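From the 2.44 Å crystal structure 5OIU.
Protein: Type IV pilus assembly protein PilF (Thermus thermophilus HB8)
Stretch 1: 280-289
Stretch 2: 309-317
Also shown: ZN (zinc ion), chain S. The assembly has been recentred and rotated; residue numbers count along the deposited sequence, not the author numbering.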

# COMPACT_ATOMS: atom_id res chain seq x y z
N ARG C 280 24.82 6.66 -33.87
CA ARG C 280 25.84 7.69 -33.98
C ARG C 280 25.85 8.26 -35.39
O ARG C 280 25.94 7.51 -36.37
N VAL C 281 25.77 9.59 -35.50
CA VAL C 281 25.71 10.23 -36.82
C VAL C 281 26.99 9.94 -37.60
O VAL C 281 28.10 10.09 -37.08
N CYS C 282 26.83 9.53 -38.86
CA CYS C 282 27.98 9.36 -39.75
C CYS C 282 28.80 10.64 -39.84
O CYS C 282 28.26 11.75 -39.89
N GLU C 283 30.12 10.48 -39.88
CA GLU C 283 30.99 11.65 -39.82
C GLU C 283 31.17 12.33 -41.16
O GLU C 283 31.58 13.49 -41.19
N HIS C 284 30.85 11.65 -42.26
CA HIS C 284 31.18 12.13 -43.59
C HIS C 284 30.02 12.77 -44.33
O HIS C 284 30.25 13.48 -45.31
N CYS C 285 28.77 12.54 -43.90
CA CYS C 285 27.64 13.30 -44.42
C CYS C 285 26.96 14.12 -43.33
O CYS C 285 25.80 14.50 -43.48
N LYS C 286 27.66 14.40 -42.24
CA LYS C 286 27.07 15.16 -41.16
C LYS C 286 26.80 16.59 -41.63
O LYS C 286 27.52 17.14 -42.45
N VAL C 287 25.74 17.19 -41.09
CA VAL C 287 25.28 18.48 -41.57
C VAL C 287 24.51 19.16 -40.44
O VAL C 287 23.99 18.49 -39.54
N GLU C 288 24.47 20.49 -40.46
CA GLU C 288 23.77 21.23 -39.42
C GLU C 288 22.28 21.32 -39.74
O GLU C 288 21.87 21.26 -40.90
N VAL C 289 21.47 21.43 -38.69
CA VAL C 289 20.08 21.85 -38.83
C VAL C 289 19.83 22.95 -37.81
O VAL C 289 20.37 22.92 -36.70
N ALA C 309 23.02 27.02 -29.80
CA ALA C 309 22.82 25.60 -30.02
C ALA C 309 22.52 25.29 -31.47
O ALA C 309 21.64 25.90 -32.07
N ARG C 310 23.28 24.35 -32.04
CA ARG C 310 23.00 23.77 -33.34
C ARG C 310 22.87 22.26 -33.17
O ARG C 310 23.41 21.69 -32.21
N LEU C 311 22.13 21.62 -34.07
CA LEU C 311 21.92 20.18 -34.10
C LEU C 311 22.39 19.63 -35.44
O LEU C 311 22.68 20.39 -36.37
N TYR C 312 22.43 18.30 -35.55
CA TYR C 312 23.09 17.64 -36.66
C TYR C 312 22.30 16.41 -37.09
O TYR C 312 21.56 15.82 -36.29
N LYS C 313 22.45 16.04 -38.35
CA LYS C 313 21.98 14.76 -38.85
C LYS C 313 22.93 14.30 -39.93
O LYS C 313 23.81 15.03 -40.38
N GLY C 314 22.76 13.03 -40.35
CA GLY C 314 23.50 12.47 -41.45
C GLY C 314 22.66 12.46 -42.71
O GLY C 314 21.58 11.87 -42.74
N MET C 315 23.16 13.13 -43.76
CA MET C 315 22.41 13.20 -45.00
C MET C 315 22.39 11.87 -45.73
O MET C 315 21.52 11.67 -46.59
N GLY C 316 23.30 10.96 -45.39
CA GLY C 316 23.36 9.65 -46.01
C GLY C 316 24.41 9.59 -47.10
O GLY C 316 24.37 10.40 -48.03
N CYS C 317 25.35 8.64 -47.01
CA CYS C 317 26.41 8.54 -48.01
C CYS C 317 26.95 7.12 -48.07
O CYS C 317 26.58 6.26 -47.27

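A zinc ion sits where the two stretches meet. Cys282 SG and Cys285 SG each lie 2.4 Å from ZN, and one further ligand comes from elsewhere in the structure. Cys317 SG of the second stretch also faces the metal, 2.7 Å from ZN, slightly long for a zinc-sulfur bond. It lies 4.1 Å from Cys282 SG and is hydrogen-bonded to a residue just outside the stretches.

The two cysteines of the first stretch use different rotamers. Cys282 is t and Cys285 is p, and both CA-to-CB bonds point toward the second stretch. Each sulfur also accepts a backbone hydrogen bond. His284 N donates to Cys282 SG at 3.4 Å. Gly316 N donates to Cys285 SG at 3.1 Å, a weak bond that ties the second stretch to a zinc ligand. Next to it, Met315 N donates to Cys285 O at 3.0 Å in nearly straight geometry. Cys317 is p, and its CB lies 4.0 Å from Cys285 CB. His284 is m; its CB comes 4.2 Å from Cys317 SG, while the end of its side chain leads away.

Gly314 packs close to the metal site without a side chain. A CB there would lie about 3.5 Å from Cys285 SG and 3.8 Å from Val281 CG1, which is close packing and not a severe clash. Val281 is buried in rotamer t and lies against this backbone, with CG1 3.8 Å from Gly314 N. Gly316 has backbone angles that call for glycine.

Beyond the loop, strands 286-289 and 311-314 pair antiparallel. Val287 N donates to Lys313 O at 3.0 Å, and Val289 N to Leu311 O at 2.8 Å. Side chains then alternate between the two faces of the sheet.

Lys286, Glu288 and Tyr312 share one face. Tyr312 is m, and its ring takes contacts from both neighbours. Lys286 CD is 3.9 Å from Tyr312 CD2, and Glu288 CG is 3.6 Å from Tyr312 CE2. The Lys286 chain runs t, t, m, t, and its NZ makes a long salt bridge to Glu283 OE1 at 3.6 Å. Glu288 is m; its OE1 touches Arg310 CG at 3.4 Å, a contact with the aliphatic part of that arginine. Arg310 NH2 instead donates to Ala309 O at 3.2 Å.

Val287, Val289, Leu311 and Lys313 occupy the other face. Val287 is p, with CG1 4.0 Å from Lys313 CG and 3.9 Å from Met315 CG. Val289 and Leu311 are both m at chi1, and Val289 CG2 packs 3.7 Å from Leu311 CB.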

# COMPACT_ATOMS: atom_id res chain seq x y z
CB ARG C 280 27.19 7.07 -33.63
CG ARG C 280 28.30 8.05 -33.53
CD ARG C 280 29.48 7.38 -32.90
NE ARG C 280 30.47 8.37 -32.52
CZ ARG C 280 31.55 8.09 -31.81
NH1 ARG C 280 31.77 6.85 -31.39
NH2 ARG C 280 32.41 9.07 -31.52
CB VAL C 281 25.50 11.74 -36.66
CG1 VAL C 281 25.65 12.43 -38.01
CG2 VAL C 281 24.14 12.05 -36.05
CB CYS C 282 27.52 8.94 -41.14
SG CYS C 282 28.86 8.94 -42.41
CB GLU C 283 32.36 11.25 -39.28
CG GLU C 283 32.36 10.95 -37.81
CD GLU C 283 32.19 12.19 -36.96
OE1 GLU C 283 31.95 13.29 -37.51
OE2 GLU C 283 32.31 12.06 -35.72
CB HIS C 284 31.75 10.97 -44.43
CG HIS C 284 32.95 10.31 -43.83
ND1 HIS C 284 33.13 8.95 -43.81
CD2 HIS C 284 34.03 10.84 -43.20
CE1 HIS C 284 34.27 8.66 -43.20
NE2 HIS C 284 34.83 9.79 -42.82
CB CYS C 285 26.63 12.37 -45.08
SG CYS C 285 26.02 11.12 -43.99
CB LYS C 286 27.98 15.16 -39.93
CG LYS C 286 27.34 15.79 -38.71
CD LYS C 286 28.32 16.01 -37.56
CE LYS C 286 28.72 14.72 -36.89
NZ LYS C 286 29.40 15.01 -35.58
CB VAL C 287 24.44 18.31 -42.85
CG1 VAL C 287 23.08 17.74 -42.53
CG2 VAL C 287 24.27 19.62 -43.49
CB GLU C 288 24.34 22.64 -39.26
CG GLU C 288 25.46 22.72 -38.25
CD GLU C 288 25.90 24.14 -37.94
OE1 GLU C 288 25.19 25.10 -38.33
OE2 GLU C 288 26.97 24.30 -37.30
CB VAL C 289 19.07 20.68 -38.65
CG1 VAL C 289 19.50 19.47 -39.45
CG2 VAL C 289 18.91 20.32 -37.21
CB ALA C 309 21.69 25.08 -29.14
CB ARG C 310 24.09 24.12 -34.37
CG ARG C 310 23.81 25.36 -35.28
CD ARG C 310 22.89 26.41 -34.60
NE ARG C 310 22.98 27.79 -35.11
CZ ARG C 310 22.24 28.81 -34.66
NH1 ARG C 310 22.39 30.02 -35.17
NH2 ARG C 310 21.36 28.62 -33.68
CB LEU C 311 20.45 19.80 -33.88
CG LEU C 311 19.74 20.00 -32.54
CD1 LEU C 311 18.25 19.74 -32.74
CD2 LEU C 311 20.31 19.14 -31.39
CB TYR C 312 24.54 17.24 -36.30
CG TYR C 312 25.35 18.41 -35.79
CD1 TYR C 312 25.24 18.85 -34.47
CD2 TYR C 312 26.20 19.10 -36.64
CE1 TYR C 312 25.95 19.95 -34.02
CE2 TYR C 312 26.93 20.20 -36.19
CZ TYR C 312 26.80 20.61 -34.90
OH TYR C 312 27.53 21.70 -34.48
CB LYS C 313 20.54 14.84 -39.37
CG LYS C 313 20.41 15.35 -40.80
CD LYS C 313 18.95 15.39 -41.27
CE LYS C 313 18.80 14.93 -42.75
NZ LYS C 313 17.72 15.63 -43.53
CB MET C 315 22.99 14.29 -45.92
CG MET C 315 22.32 15.65 -45.75
SD MET C 315 20.53 15.56 -45.93
CE MET C 315 20.04 17.22 -45.45
CB CYS C 317 27.54 9.54 -47.74
SG CYS C 317 28.72 9.01 -46.48
ZN ZN S . 27.22 9.01 -44.23